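Local coordinates for protein purine nucleoside phosphorylase (Anopheles gambiae, PDB 2P4S) that catalyses the phosphorolysis of inosine, guanosine and their 2'-deoxy forms to the free purine base and pentose 1-phosphate, as a homotrimer of the purine salvage pathway, at residues E104-E107 and L108-K111; F245-A248 and N249-D252. One frame throughout, in Å; residues are numbered along the deposited sequence.

Contact 1. Residues E104-E107 and L108-K111; sequences ERTE and LRPK
Arg109 folds its guanidinium back on Thr106, across the loop that leaves helix 92-105 and leads to strand 112-116, a parallel strand of the mixed sheet in this phosphorylase fold. Thr106 and Leu108 form an ST turn just after the helix. The Arg109 chain bends at its second torsion (chi2 -55°), which turns the guanidinium toward the backbone before it. There NH1 of Arg109 gives a nearly straight bond to O of Thr106, 2.8 Å long. The oxygen lies in the guanidinium plane, but the nitrogen stands above the Thr106 carbonyl plane, off its lone pairs. The same NH1 also reaches O of Leu108 at 2.8 Å. NH2 of Arg109 bonds to Leu103 O, near the helix end. Two carbonyls on NH1 and a third on NH2 restrict the turning of the guanidinium.

The Thr106 and Leu108 side chains cross at a slant. Thr106 is buried, and its hydroxyl sits beside its own carbonyl carbon (chi1 -177°). Thr106 OG1 is also hydrogen-bonded to Asp131 OD2 on strand 130-134. Leu108, likewise buried, reaches Pro162 on strand 161-167. Its CB lies 3.4 Å from Thr106 OG1, with CD1 a little farther off. Leu108 N donates to Thr106 OG1 over 3.2 Å.

Contact 2. Residues F245-A248 and N249-D252; sequences FGMA and NTYD
Thr250 closes a type II beta turn, Met247 to Thr250, in the loop that leads to helix 253-265. Both of its donors go to one acceptor, the carbonyl oxygen of Met247. Thr250 N lies 3.0 Å from Met247 O, in the bond that closes the turn. Thr250 OG1 is hydrogen-bonded to the same Met247 O at 2.5 Å, a length so short that it is doubtful at this resolution. The two donors come from the same face of the carbonyl plane. The hydroxyl is tilted 34° from that plane.

The Thr250 hydroxyl stands beside its own backbone N (chi1 -71°), which brings both donors to the same oxygen. The Met247 chain bends at chi2 and chi3, and its end crosses Thr250 obliquely. Its methyl CE comes to 3.2 Å from Thr250 OG1. Thr250 CG2 is farther from CE, at 3.8 Å. Met247 SD is 3.7 Å from Thr250 OG1. At the corner, Asn249 has a left-handed helical backbone conformation (positive phi), as the third residue of a type II turn commonly does. Its side chain is exposed.

Farther out, other parts of the fold hold the turn. Thr250 touches Ile310 and Arg314 of helix 307-315, and Met247 touches His220 of strand 214-221. A second subunit also meets the loop: its Phe285 packs on Met247, and its Glu338 accepts a bond from Ala248 N. The turn thus lies at the trimer interface, with the Met247 side chain about 10 Å from a bound inhibitor.

Past the turn, Asp252 is the N-cap of helix 253-265, with OD2 bonded to Leu255 N. Tyr251 bonds through OH to His220 ND1. Thr250 CG2 lies 4.0 Å above the plane of the Tyr251 ring, offset toward its rim.

Overall arrangement
Both are local contacts that mix buried and exposed residues. Contact 1 runs from a helix end into a loop, and contact 2 is all loop. Their centres are 28 Å apart and they do not touch. Contact 1 lies farther from the centre of the chain and packs on strands 130-134, 152-158 and 161-167. Contact 2 packs on helix 307-315 and strands 214-221 and 319-329. In contact 1 a long charged side chain gathers several backbone carbonyls. In contact 2 one carbonyl gathers two donors from a single threonine. A threonine hydroxyl bonds to backbone in both. Contact 1 meets its own chain within the trimer, whereas contact 2 also meets a second subunit.

Contact 1. Residues E104-E107 and L108-K111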
# COMPACT_ATOMS: atom_id res chain seq x y z
N GLU A 104 22.85 -11.82 29.94
CA GLU A 104 24.08 -12.50 30.39
C GLU A 104 25.32 -11.64 30.32
O GLU A 104 26.27 -11.83 31.09
CB GLU A 104 24.29 -13.80 29.58
CG GLU A 104 23.30 -14.89 30.07
CD GLU A 104 23.34 -16.20 29.26
OE1 GLU A 104 23.98 -16.25 28.17
OE2 GLU A 104 22.66 -17.17 29.71
N ARG A 105 25.29 -10.62 29.47
CA ARG A 105 26.48 -9.79 29.23
C ARG A 105 26.42 -8.36 29.76
O ARG A 105 27.35 -7.59 29.56
CB ARG A 105 26.85 -9.84 27.74
CG ARG A 105 27.32 -11.21 27.38
CD ARG A 105 27.34 -11.49 25.89
NE ARG A 105 27.83 -12.85 25.68
CZ ARG A 105 27.10 -13.96 25.80
NH1 ARG A 105 25.82 -13.90 26.13
NH2 ARG A 105 27.67 -15.14 25.59
N THR A 106 25.33 -8.00 30.41
CA THR A 106 25.26 -6.74 31.14
C THR A 106 24.51 -7.01 32.44
O THR A 106 23.59 -7.85 32.48
CB THR A 106 24.59 -5.55 30.31
OG1 THR A 106 24.64 -4.33 31.07
CG2 THR A 106 23.12 -5.84 29.89
N GLU A 107 24.88 -6.31 33.50
CA GLU A 107 24.11 -6.34 34.73
C GLU A 107 22.94 -5.34 34.77
O GLU A 107 22.08 -5.40 35.65
CB GLU A 107 25.04 -6.07 35.91
CG GLU A 107 25.89 -7.29 36.27
CD GLU A 107 26.53 -7.12 37.64
OE1 GLU A 107 25.95 -7.64 38.64
OE2 GLU A 107 27.57 -6.42 37.71
N LEU A 108 22.94 -4.41 33.81
CA LEU A 108 21.93 -3.35 33.71
C LEU A 108 20.57 -3.96 33.43
O LEU A 108 20.46 -4.90 32.63
CB LEU A 108 22.32 -2.38 32.62
CG LEU A 108 22.98 -1.07 33.05
CD1 LEU A 108 24.52 -0.96 32.65
CD2 LEU A 108 22.16 0.05 32.36
N ARG A 109 19.56 -3.47 34.14
CA ARG A 109 18.18 -3.91 33.94
C ARG A 109 17.31 -2.65 33.66
O ARG A 109 16.64 -2.13 34.58
CB ARG A 109 17.66 -4.76 35.14
CG ARG A 109 18.31 -6.17 35.34
CD ARG A 109 18.21 -7.05 34.07
NE ARG A 109 18.93 -8.33 34.15
CZ ARG A 109 20.21 -8.54 33.79
NH1 ARG A 109 20.98 -7.56 33.33
NH2 ARG A 109 20.73 -9.75 33.88
N PRO A 110 17.35 -2.12 32.40
CA PRO A 110 16.64 -0.88 32.07
C PRO A 110 15.16 -1.12 31.91
O PRO A 110 14.76 -2.22 31.54
CB PRO A 110 17.23 -0.48 30.74
CG PRO A 110 17.69 -1.75 30.11
CD PRO A 110 18.10 -2.65 31.23
N LYS A 111 14.37 -0.08 32.20
CA LYS A 111 12.91 -0.11 32.06
C LYS A 111 12.45 0.67 30.84
O LYS A 111 11.28 0.62 30.47
CB LYS A 111 12.24 0.48 33.32
CG LYS A 111 12.59 -0.29 34.61
CD LYS A 111 12.07 -1.72 34.60
CE LYS A 111 12.76 -2.51 35.69
NZ LYS A 111 12.34 -2.07 37.07

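Contact 2. Residues F245-A248 and N249-D252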
# COMPACT_ATOMS: atom_id res chain seq x y z
N PHE A 245 -6.02 -5.36 18.85
CA PHE A 245 -5.99 -4.35 19.92
C PHE A 245 -6.25 -2.97 19.32
O PHE A 245 -6.08 -2.77 18.09
CB PHE A 245 -4.66 -4.38 20.70
CG PHE A 245 -3.44 -4.10 19.83
CD1 PHE A 245 -2.90 -2.80 19.76
CD2 PHE A 245 -2.84 -5.13 19.09
CE1 PHE A 245 -1.81 -2.55 18.93
CE2 PHE A 245 -1.73 -4.89 18.27
CZ PHE A 245 -1.21 -3.60 18.18
N GLY A 246 -6.64 -2.04 20.20
CA GLY A 246 -7.00 -0.68 19.79
C GLY A 246 -5.81 0.26 19.90
O GLY A 246 -4.90 0.02 20.71
N MET A 247 -5.84 1.35 19.13
CA MET A 247 -4.68 2.29 19.08
C MET A 247 -4.83 3.55 19.95
O MET A 247 -3.92 4.38 20.00
CB MET A 247 -4.38 2.66 17.62
CG MET A 247 -3.91 1.45 16.77
SD MET A 247 -2.33 0.81 17.40
CE MET A 247 -1.21 2.15 17.04
N ALA A 248 -5.94 3.68 20.67
CA ALA A 248 -6.20 4.88 21.46
C ALA A 248 -5.09 5.11 22.49
O ALA A 248 -4.71 4.19 23.21
CB ALA A 248 -7.54 4.83 22.15
N ASN A 249 -4.60 6.36 22.55
CA ASN A 249 -3.51 6.77 23.45
C ASN A 249 -2.23 5.98 23.27
O ASN A 249 -1.45 5.82 24.21
CB ASN A 249 -3.97 6.72 24.92
CG ASN A 249 -5.30 7.45 25.14
OD1 ASN A 249 -5.55 8.52 24.57
ND2 ASN A 249 -6.17 6.83 25.91
N THR A 250 -1.97 5.50 22.06
CA THR A 250 -0.70 4.83 21.72
C THR A 250 0.46 5.74 22.03
O THR A 250 1.45 5.30 22.64
CB THR A 250 -0.67 4.45 20.22
OG1 THR A 250 -1.58 3.38 20.01
CG2 THR A 250 0.72 4.06 19.74
N TYR A 251 0.38 6.99 21.58
CA TYR A 251 1.40 7.98 21.91
C TYR A 251 0.95 8.66 23.22
O TYR A 251 -0.03 9.40 23.23
CB TYR A 251 1.60 8.98 20.76
CG TYR A 251 2.13 8.30 19.53
CD1 TYR A 251 3.49 8.00 19.40
CD2 TYR A 251 1.26 7.91 18.51
CE1 TYR A 251 3.96 7.33 18.27
CE2 TYR A 251 1.72 7.25 17.38
CZ TYR A 251 3.07 6.96 17.26
OH TYR A 251 3.50 6.32 16.11
N ASP A 252 1.65 8.37 24.31
CA ASP A 252 1.08 8.58 25.65
C ASP A 252 0.76 10.06 25.94
O ASP A 252 1.65 10.89 25.91
CB ASP A 252 1.98 7.97 26.72
CG ASP A 252 1.32 7.97 28.09
OD1 ASP A 252 0.42 7.12 28.33
OD2 ASP A 252 1.69 8.86 28.90